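Local atomic coordinates of glycosyl hydrolase family 88 (Pedobacter heparinus, PDB entry 3WIW), a protein that acts as an unsaturated glucuronyl hydrolase specific for heparin, built on an alpha6/alpha6-barrel. Residues N55-N60 / P70-T75; V40-R45 / N352-L357. One frame throughout, in Å; residues are numbered along the deposited sequence.

From the N terminus, helix 30-49 comes first and supplies one side of contact 2; strand 55-59 follows and supplies one side of contact 1. That strand pairs antiparallel with strand 65-68, and the loop leading on to helix 77-89 turns back to it, so contact 1 closes a short hairpin loop. Contact 2 closes a far longer one, joining the first helix to the loop between helix 327-340 and strand 360-361, and contact 1 lies wholly within that span. The two sites, centres about 15 Å apart, meet through Phe355, whose ring packs on Pro56, Arg57, Ser58 and Val59, tying the N-terminal hairpin to the late loop.

Contact 1 (N55-N60 / P70-T75); sequences NPRSVN and PRDWTT
Arg57 leaves strand 55-59 with CG anti to its backbone N (chi1 175°) and stays extended as far as NE, a reach that carries its cation to the type I beta turn Asp72-Thr75, closed by Thr75 N to Asp72 O. Arg57 NH1 meets Asp72 OD2 at 2.9 Å in a salt bridge; the oxygen lies near the guanidinium plane, but NH1 comes from above the carboxylate plane, the two planes lying 86° apart. A weak bond runs from NH1 to OD1. Arg57 NE makes a second salt bridge, to Glu369. Asp72, with CG anti to its own N, makes an Asx turn: Thr74 N donates to the anti lone pair of Asp72 OD1 at 2.8 Å, and Thr74 OG1 to the same atom at 2.7 Å. Thr74 holds OG1 in the crowded position between N and carbonyl carbon (chi1 75°), while CG2 lies over one guanidinium face of Arg57, toward its rim, and over the centre of the Trp73 ring. At the start of the strand, Asn55 ND2 donates to Thr75 OG1 at 2.9 Å; the hydroxyl suits this amide N-H because it can accept and still bond Ala68 O. Trp73 approaches the predicted nucleophile Asp116 and a bound buffer molecule. Asp72 and Glu369 would probably offset nearby Arg66 and hold the guanidinium, and the Asx turn probably helps to hold Trp73's backbone near the predicted active site.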
loop_
_atom_site.group_PDB
_atom_site.type_symbol
_atom_site.label_atom_id
_atom_site.label_comp_id
_atom_site.label_asym_id
_atom_site.label_seq_id
_atom_site.Cartn_x
_atom_site.Cartn_y
_atom_site.Cartn_z
ATOM N N ASN A 55 -1.487 -12.464 12.082
ATOM C CA ASN A 55 -0.776 -11.199 12.121
ATOM C C ASN A 55 -1.594 -10.063 12.704
ATOM O O ASN A 55 -2.810 -10.019 12.535
ATOM C CB ASN A 55 -0.308 -10.859 10.714
ATOM C CG ASN A 55 0.686 -11.865 10.213
ATOM O OD1 ASN A 55 1.779 -11.977 10.772
ATOM N ND2 ASN A 55 0.297 -12.661 9.228
ATOM N N PRO A 56 -0.939 -9.130 13.400
ATOM C CA PRO A 56 -1.702 -7.993 13.939
ATOM C C PRO A 56 -2.224 -7.111 12.812
ATOM O O PRO A 56 -1.465 -6.760 11.904
ATOM C CB PRO A 56 -0.658 -7.264 14.785
ATOM C CG PRO A 56 0.638 -7.581 14.142
ATOM C CD PRO A 56 0.508 -9.006 13.662
ATOM N N ARG A 57 -3.515 -6.770 12.871
ATOM C CA ARG A 57 -4.138 -5.945 11.845
ATOM C C ARG A 57 -4.554 -4.552 12.325
ATOM O O ARG A 57 -4.193 -3.558 11.719
ATOM C CB ARG A 57 -5.352 -6.659 11.242
ATOM C CG ARG A 57 -6.130 -5.800 10.253
ATOM C CD ARG A 57 -7.226 -6.592 9.527
ATOM N NE ARG A 57 -8.205 -5.702 8.926
ATOM C CZ ARG A 57 -9.005 -5.983 7.905
ATOM N NH1 ARG A 57 -8.887 -7.150 7.253
ATOM N NH2 ARG A 57 -9.894 -5.069 7.501
ATOM N N SER A 58 -5.349 -4.482 13.386
ATOM C CA SER A 58 -5.864 -3.207 13.859
ATOM C C SER A 58 -6.268 -3.360 15.317
ATOM O O SER A 58 -6.161 -4.451 15.889
ATOM C CB SER A 58 -7.047 -2.723 13.008
ATOM O OG SER A 58 -8.112 -3.662 13.027
ATOM N N VAL A 59 -6.730 -2.271 15.930
ATOM C CA VAL A 59 -7.159 -2.315 17.317
ATOM C C VAL A 59 -8.668 -2.074 17.366
ATOM O O VAL A 59 -9.165 -1.073 16.854
ATOM C CB VAL A 59 -6.389 -1.288 18.156
ATOM C CG1 VAL A 59 -6.909 -1.269 19.608
ATOM C CG2 VAL A 59 -4.897 -1.605 18.139
ATOM N N ASN A 60 -9.391 -3.022 17.952
ATOM C CA ASN A 60 -10.842 -2.938 18.090
ATOM C C ASN A 60 -11.258 -1.835 19.052
ATOM O O ASN A 60 -10.453 -1.423 19.894
ATOM C CB ASN A 60 -11.353 -4.269 18.625
ATOM C CG ASN A 60 -11.139 -5.401 17.643
ATOM O OD1 ASN A 60 -11.334 -5.231 16.428
ATOM N ND2 ASN A 60 -10.707 -6.555 18.147
ATOM N N PRO A 70 -4.161 -16.188 7.355
ATOM C CA PRO A 70 -3.596 -16.147 5.996
ATOM C C PRO A 70 -4.572 -15.755 4.890
ATOM O O PRO A 70 -4.134 -15.271 3.856
ATOM C CB PRO A 70 -3.058 -17.569 5.804
ATOM C CG PRO A 70 -2.697 -18.005 7.226
ATOM C CD PRO A 70 -3.826 -17.450 8.053
ATOM N N ARG A 71 -5.870 -15.946 5.121
ATOM C CA ARG A 71 -6.898 -15.556 4.155
ATOM C C ARG A 71 -7.167 -14.050 4.112
ATOM O O ARG A 71 -7.788 -13.545 3.177
ATOM C CB ARG A 71 -8.209 -16.270 4.479
ATOM C CG ARG A 71 -8.853 -15.770 5.755
ATOM C CD ARG A 71 -10.251 -16.317 5.938
ATOM N NE ARG A 71 -10.794 -15.919 7.229
ATOM C CZ ARG A 71 -10.545 -16.556 8.369
ATOM N NH1 ARG A 71 -11.080 -16.123 9.501
ATOM N NH2 ARG A 71 -9.760 -17.625 8.377
ATOM N N ASP A 72 -6.717 -13.336 5.134
ATOM C CA ASP A 72 -7.022 -11.901 5.283
ATOM C C ASP A 72 -6.143 -11.073 4.350
ATOM O O ASP A 72 -4.922 -11.255 4.313
ATOM C CB ASP A 72 -6.791 -11.526 6.751
ATOM C CG ASP A 72 -7.131 -10.090 7.084
ATOM O OD1 ASP A 72 -6.432 -9.182 6.617
ATOM O OD2 ASP A 72 -8.039 -9.877 7.914
ATOM N N TRP A 73 -6.734 -10.119 3.634
ATOM C CA TRP A 73 -5.975 -9.367 2.636
ATOM C C TRP A 73 -4.805 -8.561 3.204
ATOM O O TRP A 73 -3.889 -8.180 2.454
ATOM C CB TRP A 73 -6.887 -8.444 1.836
ATOM C CG TRP A 73 -7.266 -7.139 2.518
ATOM C CD1 TRP A 73 -8.325 -6.927 3.350
ATOM C CD2 TRP A 73 -6.609 -5.870 2.367
ATOM N NE1 TRP A 73 -8.376 -5.586 3.722
ATOM C CE2 TRP A 73 -7.331 -4.922 3.129
ATOM C CE3 TRP A 73 -5.483 -5.445 1.648
ATOM C CZ2 TRP A 73 -6.957 -3.571 3.207
ATOM C CZ3 TRP A 73 -5.109 -4.109 1.719
ATOM C CH2 TRP A 73 -5.845 -3.182 2.501
ATOM N N THR A 74 -4.834 -8.279 4.510
ATOM C CA THR A 74 -3.789 -7.491 5.126
ATOM C C THR A 74 -2.707 -8.359 5.749
ATOM O O THR A 74 -1.788 -7.825 6.341
ATOM C CB THR A 74 -4.328 -6.567 6.262
ATOM O OG1 THR A 74 -4.617 -7.361 7.425
ATOM C CG2 THR A 74 -5.575 -5.783 5.823
ATOM N N THR A 75 -2.788 -9.687 5.604
ATOM C CA THR A 75 -1.953 -10.555 6.418
ATOM C C THR A 75 -0.444 -10.431 6.105
ATOM O O THR A 75 0.405 -10.701 6.963
ATOM C CB THR A 75 -2.443 -12.009 6.308
ATOM O OG1 THR A 75 -1.898 -12.770 7.386
ATOM C CG2 THR A 75 -2.047 -12.639 4.975
#

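Contact 2 (V40-R45 / N352-L357); sequences VIQLTR and NQFFIL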
loop_
_atom_site.group_PDB
_atom_site.type_symbol
_atom_site.label_atom_id
_atom_site.label_comp_id
_atom_site.label_asym_id
_atom_site.label_seq_id
_atom_site.Cartn_x
_atom_site.Cartn_y
_atom_site.Cartn_z
ATOM N N VAL A 40 11.616 0.279 15.687
ATOM C CA VAL A 40 12.343 -0.955 15.963
ATOM C C VAL A 40 11.866 -1.577 17.278
ATOM O O VAL A 40 11.647 -2.787 17.351
ATOM C CB VAL A 40 13.854 -0.693 15.972
ATOM C CG1 VAL A 40 14.612 -1.922 16.437
ATOM C CG2 VAL A 40 14.306 -0.314 14.564
ATOM N N ILE A 41 11.674 -0.757 18.309
ATOM C CA ILE A 41 11.163 -1.273 19.580
ATOM C C ILE A 41 9.765 -1.871 19.415
ATOM O O ILE A 41 9.486 -2.983 19.903
ATOM C CB ILE A 41 11.147 -0.184 20.672
ATOM C CG1 ILE A 41 12.577 0.171 21.071
ATOM C CG2 ILE A 41 10.400 -0.662 21.902
ATOM C CD1 ILE A 41 12.680 1.479 21.826
ATOM N N GLN A 42 8.892 -1.150 18.723
ATOM C CA GLN A 42 7.525 -1.616 18.516
ATOM C C GLN A 42 7.516 -2.969 17.806
ATOM O O GLN A 42 6.836 -3.906 18.250
ATOM C CB GLN A 42 6.724 -0.578 17.725
ATOM C CG GLN A 42 6.442 0.731 18.495
ATOM C CD GLN A 42 5.555 0.527 19.723
ATOM O OE1 GLN A 42 5.999 0.003 20.741
ATOM N NE2 GLN A 42 4.281 0.927 19.620
ATOM N N LEU A 43 8.284 -3.076 16.719
ATOM C CA LEU A 43 8.346 -4.301 15.942
ATOM C C LEU A 43 8.935 -5.437 16.761
ATOM O O LEU A 43 8.486 -6.578 16.652
ATOM C CB LEU A 43 9.181 -4.089 14.681
ATOM C CG LEU A 43 8.516 -3.213 13.623
ATOM C CD1 LEU A 43 9.500 -2.945 12.481
ATOM C CD2 LEU A 43 7.197 -3.828 13.103
ATOM N N THR A 44 9.945 -5.137 17.573
ATOM C CA THR A 44 10.554 -6.153 18.421
ATOM C C THR A 44 9.513 -6.737 19.377
ATOM O O THR A 44 9.379 -7.961 19.502
ATOM C CB THR A 44 11.735 -5.576 19.212
ATOM O OG1 THR A 44 12.718 -5.095 18.292
ATOM C CG2 THR A 44 12.359 -6.613 20.150
ATOM N N ARG A 45 8.750 -5.862 20.022
ATOM C CA ARG A 45 7.723 -6.306 20.950
ATOM C C ARG A 45 6.580 -7.016 20.215
ATOM O O ARG A 45 6.061 -8.023 20.703
ATOM C CB ARG A 45 7.162 -5.111 21.726
ATOM C CG ARG A 45 8.162 -4.356 22.598
ATOM C CD ARG A 45 8.644 -5.163 23.777
ATOM N NE ARG A 45 7.594 -5.694 24.658
ATOM C CZ ARG A 45 6.978 -5.033 25.642
ATOM N NH1 ARG A 45 7.230 -3.752 25.899
ATOM N NH2 ARG A 45 6.072 -5.665 26.379
ATOM N N ASN A 352 -0.063 1.362 22.095
ATOM C CA ASN A 352 -0.741 1.196 20.803
ATOM C C ASN A 352 -0.740 -0.265 20.314
ATOM O O ASN A 352 -0.773 -0.520 19.110
ATOM C CB ASN A 352 -0.062 2.116 19.763
ATOM C CG ASN A 352 -0.938 2.459 18.566
ATOM O OD1 ASN A 352 -2.148 2.631 18.692
ATOM N ND2 ASN A 352 -0.315 2.579 17.393
ATOM N N GLN A 353 -0.703 -1.222 21.248
ATOM C CA GLN A 353 -0.629 -2.635 20.899
ATOM C C GLN A 353 0.547 -2.948 19.960
ATOM O O GLN A 353 0.509 -3.900 19.166
ATOM C CB GLN A 353 -1.975 -3.142 20.357
ATOM C CG GLN A 353 -3.128 -3.017 21.379
ATOM C CD GLN A 353 -3.076 -4.093 22.481
ATOM O OE1 GLN A 353 -2.011 -4.579 22.841
ATOM N NE2 GLN A 353 -4.243 -4.491 22.977
ATOM N N PHE A 354 1.610 -2.156 20.105
ATOM C CA PHE A 354 2.863 -2.287 19.359
ATOM C C PHE A 354 2.774 -1.908 17.879
ATOM O O PHE A 354 3.742 -2.107 17.131
ATOM C CB PHE A 354 3.495 -3.677 19.528
ATOM C CG PHE A 354 3.619 -4.116 20.959
ATOM C CD1 PHE A 354 4.189 -3.281 21.921
ATOM C CD2 PHE A 354 3.145 -5.365 21.362
ATOM C CE1 PHE A 354 4.288 -3.700 23.243
ATOM C CE2 PHE A 354 3.248 -5.786 22.676
ATOM C CZ PHE A 354 3.815 -4.948 23.614
ATOM N N PHE A 355 1.645 -1.344 17.451
ATOM C CA PHE A 355 1.606 -0.714 16.145
ATOM C C PHE A 355 2.410 0.579 16.166
ATOM O O PHE A 355 2.533 1.232 17.203
ATOM C CB PHE A 355 0.181 -0.402 15.724
ATOM C CG PHE A 355 -0.644 -1.615 15.421
ATOM C CD1 PHE A 355 -0.579 -2.220 14.173
ATOM C CD2 PHE A 355 -1.496 -2.158 16.376
ATOM C CE1 PHE A 355 -1.357 -3.349 13.868
ATOM C CE2 PHE A 355 -2.277 -3.271 16.088
ATOM C CZ PHE A 355 -2.212 -3.878 14.832
ATOM N N ILE A 356 2.905 0.982 15.011
ATOM C CA ILE A 356 3.795 2.136 14.920
ATOM C C ILE A 356 3.016 3.464 14.821
ATOM O O ILE A 356 3.297 4.390 15.559
ATOM C CB ILE A 356 4.756 1.970 13.734
ATOM C CG1 ILE A 356 5.654 0.729 13.950
ATOM C CG2 ILE A 356 5.596 3.221 13.542
ATOM C CD1 ILE A 356 6.445 0.283 12.742
ATOM N N LEU A 357 2.040 3.554 13.918
ATOM C CA LEU A 357 1.229 4.757 13.736
ATOM C C LEU A 357 -0.176 4.608 14.307
ATOM O O LEU A 357 -0.679 3.494 14.517
ATOM C CB LEU A 357 1.096 5.085 12.256
ATOM C CG LEU A 357 2.362 5.490 11.512
ATOM C CD1 LEU A 357 2.002 5.871 10.074
ATOM C CD2 LEU A 357 3.069 6.635 12.204
#
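Polar contact between helix 30-49 and the loop 352-357 centres on Gln42, whose amide can both donate and accept. The chain sets off with CG anti to the carbonyl carbon and bends at chi2, bringing Gln42 NE2 to Phe355 O at 3.0 Å with an N-H...O angle of 145°. The acceptor lies near the amide plane, whereas the donor stands above the carbonyl plane. Asn352 ND2 reaches Phe355 O at 3.2 Å and Leu357 O at 3.0 Å, which probably helps to hold the turn of the loop, where Phe355 N also bonds Asn352 O. Gln42 also bonds beyond the segment, OE1 accepting from Gly350 N and NE2 donating to Glu351 O.

The aromatic contact belongs to Phe354 and Arg45. Arg45 CB sits over the ring face, 3.5 Å from the centroid of the Phe354 ring and 14° off its normal, a CH-pi contact. Bends at chi2 and chi3 curl the arginine back, so that Phe354 CZ lies over a guanidinium face, offset toward its rim, with the two planes 51° apart. Gln42 OE1 comes to the ring's edge, 3.9 Å from Phe354 CD1.

Apolar packing completes the interface. Ile356 CD1 meets Leu43 CG at 4.2 Å, and its CG1 touches Gln42 CB; Leu43 also packs against helix 77-89, and Ile356 against Tyr381 of helix 375-392. An alanine in place of Gln42 would remove the amide and probably loosen the loop's backbone, leaving Phe355 O, Gly350 N and Glu351 O without that partner.

A single buried amide thus satisfies three backbone groups of an irregular loop, Leu43 and Ile356 pack against each other beside it, and exposed Arg45 places CB over the face of Phe354 and its guanidinium against the ring's tip, joining the first helix to the loop that follows helix 327-340.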